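Local coordinates for protein MmeI (Methylophilus methylotrophus, PDB 5HR4) that is a Type IIL restriction-modification enzyme that binds DNA and probably methylates adenine at N6 within its target site, using S-adenosyl-L-methionine, at residues F198-I204 and H431-M435; P157-I161 and C283-W287; G544-S548 and I626-R630; Y518-H523 and L553-I559. Numbering follows the deposited sequence.

Interaction 1: residues F198-I204 and H431-M435; sequences FAEDTTI and HQMNM. With CA (calcium ion), chain G.
Residues 198-204 carry the last turn of helix 183-200 into a loop, which faces the C-terminal half of helix 416-440 at 431-435; Thr202 lies nearest Gln432 and Ile204 nearest His431, both at 8.8 Å between CA atoms. His431, in the t rotamer, is central. Ile204 (m, t) lays CG1 over one face of its imidazole, 3.5 Å from the ring centroid, a CH-pi contact, while Thr202 (m) brings CG2 to 2.9 Å from His431 NE2 at the ring edge. Phe198 (t) meets the imidazole rim to rim, planes at 86° and centroids 5.8 Å apart, and Gln432 CG lies at the edge of the Phe198 ring, 3.9 Å from Phe198 CE1. Met435 (all m) places SD 3.5 Å from Thr203 OG1, whose hydrogen-bond partner is Tyr444. No hydrogen bond crosses. Asp201, out of reach of 431-435, chelates calcium through OD1 and OD2, both at 2.4 Å. The contact packs a helicase-spacer helix end and its loop on a methyltransferase helix, beside a calcium site.

Interaction 2: residues P157-I161 and C283-W287; sequences PQDPI and CSLDW. With CA (calcium ion), chain G.
Ile161 lays its CG2 over one face of the Trp287 indole, 3.7 Å from the centroid of the five-membered ring and 18° off the normal, a CH-pi contact; the same methyl lies 3.5 Å from Leu285 CB. Residues 157-161 are extended and lead into helix 163-178. The other segment, 283-287, comes off the end of helix 273-283 and is extended only at Leu285 and Asp286. They come together at a single beta bridge of Pro160 with Asp286, CA atoms 4.4 Å apart, with Asp159 and Leu285 next at 5.0 Å. Two backbone hydrogen bonds hold it: Asp286 N to Asp159 O at 2.9 Å, and Ile161 N to Asp286 O at 3.2 Å. These come from the residues flanking Pro160, so the missing amide hydrogen of the proline costs the bridge nothing. The bridge borders a calcium site in which backbone carbonyls and side chains share one ion: Cys283 O binds it at 2.3 Å, Leu285 O at 2.2 Å and Gln158 OE1 at 2.4 Å, with a water at 2.4 Å and Asp201 completing the shell. Gln158 reaches the metal with chi1 m and chi2 t. Its OE1 lies 3.2 Å from Leu285 O, two oxygens drawn together by the cation, and its CB rests 3.1 Å from Ser284 O. Trp287 turns CA-to-CB away, packs on Leu194 and Leu197 of helix 183-200, and gives its NE1 to Leu282 O.

Interaction 3: residues G544-S548 and I626-R630; sequences GEQVS and IACKR. With nucleotides of chain B.
A salt bridge joins Lys629 NZ to Glu545 OE1 at 2.9 Å, with the lysine as hydrogen-bond donor. The lysine reaches across with chi2 to chi4 all t, chi1 lying between wells near -121°, while Glu545 adopts p, t. The carboxylate has a second basic partner, Lys487, at OE2. Beside this pair runs the DNA backbone: Glu545 N donates to OP1 of DC5 of chain B at 2.9 Å, and Lys629 CE lies 3.1 Å from OP1 of DC4 of chain B. Gly544, at phi 50° and psi -140°, lies at the N-terminal end of helix 544-556, where Val547 N bonds Gly544 O at 3.1 Å. A CB on Gly544 would run into the phosphate of DC5 of chain B, whose OP1 is 3.5 Å from Gly544 CA. Residues 626-630 are an extended loop passing along this turn, with Ser548 nearest Cys628 (CA atoms 5.8 Å apart) and Glu545 nearest Lys629 (6.8 Å). Ser548 (m) sets OG 3.1 Å from Ala627 O and 3.6 Å from Cys628 CA. Farther from the DNA, Ile626 (m, t) makes an apolar pair, CG2 3.9 Å from Val547 CG1, and its CD1 meets Val547 O at 3.4 Å in van der Waals contact. One amide thus binds a phosphate and Lys629 lies beside another, so these methyltransferase and target-recognition segments contact the DNA at its sugar-phosphate backbone.

Interaction 4: residues Y518-H523 and L553-I559; sequences YPKAAH and LLLSLGI
Ala522, Leu554 and Leu557 form the heart of this contact between helix 517-524 and the C-terminal end of helix 544-556. Ala522 points its CB toward the other segment, and three side chains converge on it: Ile559 CD1 at 3.7 Å, Leu557 CD1 at 4.0 Å and Leu554 CD2 at 4.2 Å. Its short side chain allows a close approach, Ala522 CA lying 6.8 Å from Ile559 CA; in the register Pro519 faces Leu554, CA atoms 6.7 Å apart. Leu554 (m, t) also places CD1 3.7 Å from Tyr518 CD2. Leu557 (m, t) sets CD1 over the His523 ring, 4.0 Å from its centroid, a CH-pi contact, and Leu553 (t, p) lays CD2 3.9 Å from Pro519 CG. A Schellman motif ends the second helix: Gly558, at phi 95°, turns the chain, with Ile559 N bonded to Leu554 O at 3.2 Å and Gly558 N to Leu555 O at 3.0 Å, bringing Ile559 back to the interface. Without a hydrogen bond across it, the contact rests on apolar side chains that join two helices of the Rossmann-like methyltransferase domain.

Interactions 1 and 2 form one cluster, their centres 13 Å apart and their segments alternating along the chain; they share the calcium ion and its water, and Asp201 OD2 of the first lies 2.8 Å from Trp287 N of the second, a probable hydrogen bond. Interactions 3 and 4 form another, centred 18 Å apart on the two ends of helix 544-556, whose N-terminal end faces the DNA and the target-recognition domain while its other end packs within the methyltransferase domain. The clusters are 42 to 53 Å apart, centre to centre, and follow in series. The methyltransferase domain therefore touches the calcium-bearing region through helix 416-440 and the DNA and target-recognition domain through helix 544-556.

Interaction 1: residues F198-I204 and H431-M435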
loop_
_atom_site.group_PDB
_atom_site.type_symbol
_atom_site.label_atom_id
_atom_site.label_comp_id
_atom_site.label_asym_id
_atom_site.label_seq_id
_atom_site.Cartn_x
_atom_site.Cartn_y
_atom_site.Cartn_z
ATOM N N PHE A 198 11.427 -27.447 9.390
ATOM C CA PHE A 198 11.832 -26.748 10.601
ATOM C C PHE A 198 12.146 -27.727 11.734
ATOM O O PHE A 198 13.076 -27.502 12.524
ATOM C CB PHE A 198 10.731 -25.771 11.012
ATOM C CG PHE A 198 10.955 -25.124 12.345
ATOM C CD1 PHE A 198 11.787 -24.015 12.459
ATOM C CD2 PHE A 198 10.337 -25.621 13.491
ATOM C CE1 PHE A 198 11.989 -23.388 13.694
ATOM C CE2 PHE A 198 10.529 -25.012 14.721
ATOM C CZ PHE A 198 11.364 -23.889 14.827
ATOM N N ALA A 199 11.390 -28.827 11.819
ATOM C CA ALA A 199 11.470 -29.691 12.990
ATOM C C ALA A 199 12.771 -30.480 13.032
ATOM O O ALA A 199 13.324 -30.703 14.119
ATOM C CB ALA A 199 10.275 -30.642 13.040
ATOM N N GLU A 200 13.274 -30.937 11.881
ATOM C CA GLU A 200 14.487 -31.749 11.938
ATOM C C GLU A 200 15.725 -30.907 12.236
ATOM O O GLU A 200 16.741 -31.455 12.683
ATOM C CB GLU A 200 14.684 -32.537 10.645
ATOM C CG GLU A 200 14.921 -31.710 9.403
ATOM C CD GLU A 200 15.058 -32.604 8.168
ATOM O OE1 GLU A 200 15.320 -33.816 8.377
ATOM O OE2 GLU A 200 14.912 -32.111 7.011
ATOM N N ASP A 201 15.645 -29.594 12.020
ATOM C CA ASP A 201 16.742 -28.666 12.253
ATOM C C ASP A 201 16.688 -28.050 13.642
ATOM O O ASP A 201 17.503 -27.181 13.974
ATOM C CB ASP A 201 16.716 -27.570 11.190
ATOM C CG ASP A 201 17.245 -28.046 9.882
ATOM O OD1 ASP A 201 17.866 -29.137 9.903
ATOM O OD2 ASP A 201 17.052 -27.339 8.862
ATOM N N THR A 202 15.731 -28.463 14.436
ATOM C CA THR A 202 15.615 -28.102 15.829
ATOM C C THR A 202 15.541 -29.422 16.596
ATOM O O THR A 202 15.840 -30.499 16.052
ATOM C CB THR A 202 14.404 -27.182 16.007
ATOM O OG1 THR A 202 14.568 -26.038 15.144
ATOM C CG2 THR A 202 14.309 -26.699 17.438
ATOM N N THR A 203 15.140 -29.358 17.848
ATOM C CA THR A 203 15.089 -30.548 18.670
ATOM C C THR A 203 13.716 -31.202 18.674
ATOM O O THR A 203 13.447 -32.040 19.540
ATOM C CB THR A 203 15.513 -30.189 20.083
ATOM O OG1 THR A 203 14.751 -29.049 20.507
ATOM C CG2 THR A 203 16.995 -29.833 20.078
ATOM N N ILE A 204 12.846 -30.840 17.732
ATOM C CA ILE A 204 11.518 -31.440 17.692
ATOM C C ILE A 204 11.603 -32.877 17.196
ATOM O O ILE A 204 11.132 -33.807 17.860
ATOM C CB ILE A 204 10.565 -30.604 16.827
ATOM C CG1 ILE A 204 10.404 -29.214 17.432
ATOM C CG2 ILE A 204 9.225 -31.302 16.769
ATOM C CD1 ILE A 204 9.459 -28.331 16.677
ATOM N N HIS A 431 7.841 -22.316 18.948
ATOM C CA HIS A 431 8.981 -23.172 19.262
ATOM C C HIS A 431 10.289 -22.398 19.274
ATOM O O HIS A 431 11.152 -22.657 20.119
ATOM C CB HIS A 431 9.108 -24.307 18.279
ATOM C CG HIS A 431 10.114 -25.321 18.699
ATOM N ND1 HIS A 431 10.002 -26.018 19.885
ATOM C CD2 HIS A 431 11.241 -25.769 18.099
ATOM C CE1 HIS A 431 11.017 -26.856 19.997
ATOM N NE2 HIS A 431 11.787 -26.720 18.931
ATOM N N GLN A 432 10.480 -21.482 18.317
ATOM C CA GLN A 432 11.686 -20.663 18.330
ATOM C C GLN A 432 11.849 -19.944 19.663
ATOM O O GLN A 432 12.943 -19.925 20.233
ATOM C CB GLN A 432 11.665 -19.660 17.181
ATOM C CG GLN A 432 12.366 -20.172 15.931
ATOM C CD GLN A 432 12.137 -19.277 14.750
ATOM O OE1 GLN A 432 11.187 -18.492 14.740
ATOM N NE2 GLN A 432 13.015 -19.368 13.746
ATOM N N MET A 433 10.757 -19.391 20.198
ATOM C CA MET A 433 10.827 -18.710 21.483
ATOM C C MET A 433 10.992 -19.695 22.634
ATOM O O MET A 433 11.753 -19.428 23.579
ATOM C CB MET A 433 9.590 -17.840 21.687
ATOM C CG MET A 433 9.489 -16.717 20.681
ATOM S SD MET A 433 11.013 -15.741 20.524
ATOM C CE MET A 433 11.213 -15.176 22.193
ATOM N N ASN A 434 10.295 -20.832 22.591
ATOM C CA ASN A 434 10.495 -21.823 23.644
ATOM C C ASN A 434 11.960 -22.225 23.727
ATOM O O ASN A 434 12.501 -22.396 24.829
ATOM C CB ASN A 434 9.600 -23.053 23.423
ATOM C CG ASN A 434 8.131 -22.694 23.363
ATOM O OD1 ASN A 434 7.697 -21.719 23.969
ATOM N ND2 ASN A 434 7.358 -23.460 22.597
ATOM N N MET A 435 12.627 -22.352 22.573
ATOM C CA MET A 435 14.055 -22.646 22.596
ATOM C C MET A 435 14.841 -21.478 23.193
ATOM O O MET A 435 15.817 -21.691 23.924
ATOM C CB MET A 435 14.571 -22.978 21.189
ATOM C CG MET A 435 14.216 -24.375 20.628
ATOM S SD MET A 435 14.305 -25.818 21.741
ATOM C CE MET A 435 15.975 -25.648 22.412
HETATM CA CA CA G . 18.127 -29.044 7.495
HETATM O O HOH W 1 18.276 -31.435 7.718
#

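Interaction 2: residues P157-I161 and C283-W287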
loop_
_atom_site.group_PDB
_atom_site.type_symbol
_atom_site.label_atom_id
_atom_site.label_comp_id
_atom_site.label_asym_id
_atom_site.label_seq_id
_atom_site.Cartn_x
_atom_site.Cartn_y
_atom_site.Cartn_z
ATOM N N PRO A 157 28.284 -27.028 9.447
ATOM C CA PRO A 157 26.859 -26.782 9.645
ATOM C C PRO A 157 26.137 -26.514 8.315
ATOM O O PRO A 157 26.770 -26.205 7.301
ATOM C CB PRO A 157 26.661 -25.626 10.601
ATOM N N GLN A 158 24.811 -26.633 8.326
ATOM C CA GLN A 158 24.014 -26.467 7.118
ATOM C C GLN A 158 23.765 -24.990 6.831
ATOM O O GLN A 158 23.594 -24.186 7.750
ATOM C CB GLN A 158 22.684 -27.214 7.253
ATOM C CG GLN A 158 22.842 -28.721 7.452
ATOM C CD GLN A 158 21.517 -29.480 7.388
ATOM O OE1 GLN A 158 20.486 -28.979 7.835
ATOM N NE2 GLN A 158 21.541 -30.689 6.818
ATOM N N ASP A 159 23.731 -24.636 5.545
ATOM C CA ASP A 159 23.529 -23.244 5.140
ATOM C C ASP A 159 22.171 -22.753 5.629
ATOM O O ASP A 159 21.150 -23.384 5.320
ATOM C CB ASP A 159 23.601 -23.087 3.616
ATOM C CG ASP A 159 24.985 -23.395 3.034
ATOM O OD1 ASP A 159 25.967 -23.486 3.802
ATOM O OD2 ASP A 159 25.091 -23.526 1.791
ATOM N N PRO A 160 22.101 -21.659 6.381
ATOM C CA PRO A 160 20.788 -21.136 6.778
ATOM C C PRO A 160 19.995 -20.672 5.569
ATOM O O PRO A 160 20.551 -20.235 4.563
ATOM C CB PRO A 160 21.129 -19.969 7.714
ATOM C CG PRO A 160 22.575 -19.702 7.506
ATOM C CD PRO A 160 23.202 -20.982 7.081
ATOM N N ILE A 161 18.673 -20.803 5.666
ATOM C CA ILE A 161 17.806 -20.488 4.538
ATOM C C ILE A 161 17.810 -18.989 4.283
ATOM O O ILE A 161 17.995 -18.177 5.195
ATOM C CB ILE A 161 16.372 -20.985 4.791
ATOM C CG1 ILE A 161 15.918 -20.574 6.185
ATOM C CG2 ILE A 161 16.268 -22.484 4.623
ATOM C CD1 ILE A 161 14.499 -20.129 6.219
ATOM N N CYS A 283 15.783 -29.802 2.540
ATOM C CA CYS A 283 16.205 -30.387 3.814
ATOM C C CYS A 283 17.622 -29.976 4.168
ATOM O O CYS A 283 17.932 -29.739 5.341
ATOM C CB CYS A 283 16.119 -31.913 3.779
ATOM S SG CYS A 283 14.471 -32.583 3.697
ATOM N N SER A 284 18.506 -29.905 3.173
ATOM C CA SER A 284 19.906 -29.677 3.497
ATOM C C SER A 284 20.173 -28.276 4.039
ATOM O O SER A 284 21.252 -28.051 4.593
ATOM C CB SER A 284 20.785 -29.947 2.280
ATOM O OG SER A 284 20.549 -28.983 1.281
ATOM N N LEU A 285 19.225 -27.345 3.923
ATOM C CA LEU A 285 19.373 -26.037 4.542
ATOM C C LEU A 285 18.964 -26.092 6.016
ATOM O O LEU A 285 18.369 -27.061 6.496
ATOM C CB LEU A 285 18.542 -25.000 3.799
ATOM C CG LEU A 285 18.792 -24.934 2.292
ATOM C CD1 LEU A 285 17.885 -23.906 1.632
ATOM C CD2 LEU A 285 20.244 -24.632 1.997
ATOM N N ASP A 286 19.290 -25.028 6.744
ATOM C CA ASP A 286 18.943 -24.907 8.156
ATOM C C ASP A 286 17.721 -23.999 8.259
ATOM O O ASP A 286 17.802 -22.801 7.969
ATOM C CB ASP A 286 20.126 -24.362 8.958
ATOM C CG ASP A 286 19.900 -24.416 10.464
ATOM O OD1 ASP A 286 19.037 -25.200 10.920
ATOM O OD2 ASP A 286 20.604 -23.682 11.201
ATOM N N TRP A 287 16.589 -24.569 8.655
ATOM C CA TRP A 287 15.350 -23.811 8.796
ATOM C C TRP A 287 15.221 -23.170 10.161
ATOM O O TRP A 287 14.198 -22.534 10.443
ATOM C CB TRP A 287 14.150 -24.722 8.496
ATOM C CG TRP A 287 14.198 -25.072 7.075
ATOM C CD1 TRP A 287 15.039 -25.963 6.495
ATOM C CD2 TRP A 287 13.471 -24.452 6.019
ATOM N NE1 TRP A 287 14.857 -25.970 5.140
ATOM C CE2 TRP A 287 13.890 -25.055 4.819
ATOM C CE3 TRP A 287 12.479 -23.469 5.972
ATOM C CZ2 TRP A 287 13.348 -24.713 3.575
ATOM C CZ3 TRP A 287 11.947 -23.127 4.743
ATOM C CH2 TRP A 287 12.386 -23.746 3.559
HETATM CA CA CA G . 18.127 -29.044 7.495
HETATM O O HOH W 1 18.276 -31.435 7.718
#

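Interaction 3: residues G544-S548 and I626-R630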
loop_
_atom_site.group_PDB
_atom_site.type_symbol
_atom_site.label_atom_id
_atom_site.label_comp_id
_atom_site.label_asym_id
_atom_site.label_seq_id
_atom_site.Cartn_x
_atom_site.Cartn_y
_atom_site.Cartn_z
ATOM N N GLY A 544 -6.454 14.093 -1.906
ATOM C CA GLY A 544 -7.341 14.301 -3.032
ATOM C C GLY A 544 -8.751 13.795 -2.821
ATOM O O GLY A 544 -9.321 13.903 -1.727
ATOM N N GLU A 545 -9.310 13.195 -3.891
ATOM C CA GLU A 545 -10.742 12.910 -4.004
ATOM C C GLU A 545 -11.255 11.941 -2.948
ATOM O O GLU A 545 -12.472 11.855 -2.750
ATOM C CB GLU A 545 -11.067 12.347 -5.392
ATOM C CG GLU A 545 -10.973 10.823 -5.523
ATOM C CD GLU A 545 -11.206 10.324 -6.964
ATOM O OE1 GLU A 545 -11.926 11.001 -7.743
ATOM O OE2 GLU A 545 -10.664 9.249 -7.324
ATOM N N GLN A 546 -10.373 11.215 -2.275
ATOM C CA GLN A 546 -10.814 10.207 -1.324
ATOM C C GLN A 546 -11.054 10.762 0.075
ATOM O O GLN A 546 -11.845 10.171 0.827
ATOM C CB GLN A 546 -9.793 9.067 -1.258
ATOM C CG GLN A 546 -9.200 8.677 -2.611
ATOM C CD GLN A 546 -8.812 7.215 -2.681
ATOM O OE1 GLN A 546 -9.438 6.358 -2.058
ATOM N NE2 GLN A 546 -7.779 6.919 -3.456
ATOM N N VAL A 547 -10.419 11.891 0.428
ATOM C CA VAL A 547 -10.524 12.424 1.787
ATOM C C VAL A 547 -11.953 12.846 2.093
ATOM O O VAL A 547 -12.439 12.685 3.219
ATOM C CB VAL A 547 -9.541 13.592 1.975
ATOM C CG1 VAL A 547 -9.456 14.005 3.449
ATOM C CG2 VAL A 547 -8.194 13.208 1.455
ATOM N N SER A 548 -12.649 13.396 1.103
ATOM C CA SER A 548 -14.050 13.752 1.280
ATOM C C SER A 548 -14.955 12.530 1.381
ATOM O O SER A 548 -16.053 12.644 1.933
ATOM C CB SER A 548 -14.528 14.628 0.118
ATOM O OG SER A 548 -13.592 15.655 -0.204
ATOM N N ILE A 626 -12.411 19.484 5.668
ATOM C CA ILE A 626 -11.978 18.782 4.467
ATOM C C ILE A 626 -12.388 19.596 3.250
ATOM O O ILE A 626 -13.516 20.100 3.183
ATOM C CB ILE A 626 -12.575 17.363 4.398
ATOM C CG1 ILE A 626 -12.076 16.523 5.575
ATOM C CG2 ILE A 626 -12.215 16.711 3.077
ATOM C CD1 ILE A 626 -12.588 15.084 5.579
ATOM N N ALA A 627 -11.473 19.718 2.285
ATOM C CA ALA A 627 -11.763 20.392 1.022
ATOM C C ALA A 627 -12.474 19.429 0.068
ATOM O O ALA A 627 -11.967 18.335 -0.211
ATOM C CB ALA A 627 -10.467 20.918 0.411
ATOM N N CYS A 628 -13.647 19.827 -0.429
ATOM C CA CYS A 628 -14.493 18.968 -1.257
ATOM C C CYS A 628 -14.377 19.341 -2.725
ATOM O O CYS A 628 -14.333 20.520 -3.071
ATOM C CB CYS A 628 -15.967 19.067 -0.852
ATOM S SG CYS A 628 -16.351 18.721 0.879
ATOM N N LYS A 629 -14.337 18.322 -3.581
ATOM C CA LYS A 629 -14.579 18.458 -5.017
ATOM C C LYS A 629 -15.681 19.474 -5.301
ATOM O O LYS A 629 -16.725 19.480 -4.637
ATOM C CB LYS A 629 -14.997 17.096 -5.587
ATOM C CG LYS A 629 -14.143 16.492 -6.693
ATOM C CD LYS A 629 -14.706 15.111 -6.976
ATOM C CE LYS A 629 -13.937 14.338 -8.029
ATOM N NZ LYS A 629 -14.174 12.863 -7.853
ATOM N N ARG A 630 -15.444 20.328 -6.296
ATOM C CA ARG A 630 -16.445 21.271 -6.773
ATOM C C ARG A 630 -16.389 21.323 -8.287
ATOM O O ARG A 630 -15.331 21.130 -8.890
ATOM C CB ARG A 630 -16.237 22.693 -6.258
ATOM C CG ARG A 630 -16.099 22.817 -4.790
ATOM C CD ARG A 630 -16.134 24.272 -4.370
ATOM N NE ARG A 630 -17.506 24.736 -4.208
ATOM C CZ ARG A 630 -18.074 25.659 -4.972
ATOM N NH1 ARG A 630 -17.369 26.236 -5.935
ATOM N NH2 ARG A 630 -19.335 26.025 -4.757
ATOM P P DC B 4 -12.367 15.091 -11.401
ATOM O OP1 DC B 4 -13.775 15.278 -10.976
ATOM O OP2 DC B 4 -11.467 16.259 -11.562
ATOM O "O5'" DC B 4 -11.712 14.122 -10.349
ATOM C "C5'" DC B 4 -10.355 14.299 -9.959
ATOM C "C4'" DC B 4 -9.822 12.963 -9.526
ATOM O "O4'" DC B 4 -9.971 12.033 -10.622
ATOM C "C3'" DC B 4 -8.371 12.916 -9.080
ATOM O "O3'" DC B 4 -8.314 12.208 -7.830
ATOM C "C2'" DC B 4 -7.657 12.167 -10.226
ATOM C "C1'" DC B 4 -8.769 11.355 -10.873
ATOM N N1 DC B 4 -8.652 11.202 -12.377
ATOM C C2 DC B 4 -9.195 10.067 -12.993
ATOM O O2 DC B 4 -9.732 9.204 -12.290
ATOM N N3 DC B 4 -9.117 9.943 -14.345
ATOM C C4 DC B 4 -8.538 10.897 -15.067
ATOM N N4 DC B 4 -8.470 10.716 -16.384
ATOM C C5 DC B 4 -7.975 12.066 -14.464
ATOM C C6 DC B 4 -8.063 12.183 -13.129
ATOM P P DC B 5 -6.939 11.951 -7.036
ATOM O OP1 DC B 5 -7.271 11.908 -5.589
ATOM O OP2 DC B 5 -5.871 12.805 -7.585
ATOM O "O5'" DC B 5 -6.532 10.479 -7.470
ATOM C "C5'" DC B 5 -7.397 9.410 -7.231
ATOM C "C4'" DC B 5 -7.055 8.295 -8.182
ATOM O "O4'" DC B 5 -7.245 8.738 -9.528
ATOM C "C3'" DC B 5 -5.599 7.891 -8.167
ATOM O "O3'" DC B 5 -5.379 6.998 -7.115
ATOM C "C2'" DC B 5 -5.421 7.221 -9.538
ATOM C "C1'" DC B 5 -6.554 7.840 -10.368
ATOM N N1 DC B 5 -6.114 8.580 -11.542
ATOM C C2 DC B 5 -6.448 8.097 -12.809
ATOM O O2 DC B 5 -7.068 7.037 -12.892
ATOM N N3 DC B 5 -6.065 8.793 -13.904
ATOM C C4 DC B 5 -5.383 9.937 -13.752
ATOM N N4 DC B 5 -5.020 10.610 -14.855
ATOM C C5 DC B 5 -5.044 10.442 -12.459
ATOM C C6 DC B 5 -5.436 9.740 -11.395
#

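Interaction 4: residues Y518-H523 and L553-I559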
loop_
_atom_site.group_PDB
_atom_site.type_symbol
_atom_site.label_atom_id
_atom_site.label_comp_id
_atom_site.label_asym_id
_atom_site.label_seq_id
_atom_site.Cartn_x
_atom_site.Cartn_y
_atom_site.Cartn_z
ATOM N N TYR A 518 -11.788 0.275 7.068
ATOM C CA TYR A 518 -11.956 1.278 8.119
ATOM C C TYR A 518 -13.375 1.316 8.677
ATOM O O TYR A 518 -13.529 1.302 9.913
ATOM C CB TYR A 518 -11.514 2.650 7.605
ATOM C CG TYR A 518 -10.018 2.824 7.514
ATOM C CD1 TYR A 518 -9.287 2.219 6.495
ATOM C CD2 TYR A 518 -9.338 3.614 8.432
ATOM C CE1 TYR A 518 -7.933 2.378 6.399
ATOM C CE2 TYR A 518 -7.970 3.786 8.349
ATOM C CZ TYR A 518 -7.274 3.162 7.333
ATOM O OH TYR A 518 -5.918 3.329 7.244
ATOM N N PRO A 519 -14.438 1.391 7.869
ATOM C CA PRO A 519 -15.786 1.332 8.456
ATOM C C PRO A 519 -16.073 0.006 9.126
ATOM O O PRO A 519 -16.783 -0.021 10.139
ATOM C CB PRO A 519 -16.708 1.554 7.248
ATOM C CG PRO A 519 -15.862 2.227 6.251
ATOM C CD PRO A 519 -14.504 1.639 6.422
ATOM N N LYS A 520 -15.552 -1.099 8.580
ATOM C CA LYS A 520 -15.668 -2.393 9.245
ATOM C C LYS A 520 -15.153 -2.307 10.670
ATOM O O LYS A 520 -15.919 -2.460 11.627
ATOM C CB LYS A 520 -14.913 -3.465 8.454
ATOM C CG LYS A 520 -15.773 -4.167 7.446
ATOM C CD LYS A 520 -16.885 -4.931 8.139
ATOM C CE LYS A 520 -17.282 -6.180 7.380
ATOM N NZ LYS A 520 -18.420 -6.886 8.052
ATOM N N ALA A 521 -13.849 -2.041 10.827
ATOM C CA ALA A 521 -13.273 -1.823 12.153
ATOM C C ALA A 521 -14.093 -0.828 12.955
ATOM O O ALA A 521 -14.412 -1.077 14.123
ATOM C CB ALA A 521 -11.834 -1.332 12.026
ATOM N N ALA A 522 -14.477 0.293 12.332
ATOM C CA ALA A 522 -15.219 1.325 13.055
ATOM C C ALA A 522 -16.560 0.808 13.562
ATOM O O ALA A 522 -16.994 1.173 14.658
ATOM C CB ALA A 522 -15.423 2.551 12.173
ATOM N N HIS A 523 -17.237 -0.039 12.785
ATOM C CA HIS A 523 -18.485 -0.625 13.270
ATOM C C HIS A 523 -18.216 -1.706 14.312
ATOM O O HIS A 523 -18.931 -1.806 15.314
ATOM C CB HIS A 523 -19.303 -1.177 12.099
ATOM C CG HIS A 523 -20.070 -0.122 11.353
ATOM N ND1 HIS A 523 -19.733 0.292 10.080
ATOM C CD2 HIS A 523 -21.146 0.619 11.713
ATOM C CE1 HIS A 523 -20.574 1.232 9.684
ATOM N NE2 HIS A 523 -21.442 1.448 10.656
ATOM N N LEU A 553 -17.611 9.855 6.936
ATOM C CA LEU A 553 -18.218 8.681 7.547
ATOM C C LEU A 553 -17.463 8.247 8.798
ATOM O O LEU A 553 -18.083 7.862 9.798
ATOM C CB LEU A 553 -18.278 7.543 6.535
ATOM C CG LEU A 553 -18.754 6.211 7.112
ATOM C CD1 LEU A 553 -20.224 6.278 7.489
ATOM C CD2 LEU A 553 -18.479 5.072 6.133
ATOM N N LEU A 554 -16.129 8.298 8.778
ATOM C CA LEU A 554 -15.381 7.808 9.932
ATOM C C LEU A 554 -15.574 8.722 11.139
ATOM O O LEU A 554 -15.823 8.245 12.253
ATOM C CB LEU A 554 -13.895 7.658 9.593
ATOM C CG LEU A 554 -13.512 6.459 8.714
ATOM C CD1 LEU A 554 -11.996 6.217 8.664
ATOM C CD2 LEU A 554 -14.231 5.222 9.178
ATOM N N LEU A 555 -15.467 10.043 10.937
ATOM C CA LEU A 555 -15.632 10.968 12.059
ATOM C C LEU A 555 -17.025 10.849 12.668
ATOM O O LEU A 555 -17.177 10.825 13.894
ATOM C CB LEU A 555 -15.356 12.406 11.613
ATOM C CG LEU A 555 -13.926 12.773 11.180
ATOM C CD1 LEU A 555 -13.841 14.223 10.723
ATOM C CD2 LEU A 555 -12.927 12.541 12.295
ATOM N N SER A 556 -18.051 10.727 11.825
ATOM C CA SER A 556 -19.418 10.612 12.316
ATOM C C SER A 556 -19.618 9.396 13.207
ATOM O O SER A 556 -20.590 9.360 13.968
ATOM C CB SER A 556 -20.398 10.546 11.138
ATOM O OG SER A 556 -20.454 9.238 10.591
ATOM N N LEU A 557 -18.741 8.398 13.128
ATOM C CA LEU A 557 -18.889 7.186 13.923
ATOM C C LEU A 557 -18.115 7.239 15.230
ATOM O O LEU A 557 -18.116 6.253 15.976
ATOM C CB LEU A 557 -18.455 5.967 13.112
ATOM C CG LEU A 557 -19.402 5.597 11.962
ATOM C CD1 LEU A 557 -18.946 4.312 11.282
ATOM C CD2 LEU A 557 -20.839 5.460 12.450
ATOM N N GLY A 558 -17.480 8.369 15.531
ATOM C CA GLY A 558 -16.686 8.526 16.720
ATOM C C GLY A 558 -15.208 8.268 16.535
ATOM O O GLY A 558 -14.463 8.319 17.522
ATOM N N ILE A 559 -14.752 7.995 15.311
ATOM C CA ILE A 559 -13.376 7.557 15.124
ATOM C C ILE A 559 -12.443 8.738 15.303
ATOM O O ILE A 559 -12.660 9.819 14.734
ATOM C CB ILE A 559 -13.175 6.912 13.750
ATOM C CG1 ILE A 559 -13.971 5.612 13.655
ATOM C CG2 ILE A 559 -11.700 6.615 13.551
ATOM C CD1 ILE A 559 -13.415 4.520 14.501
#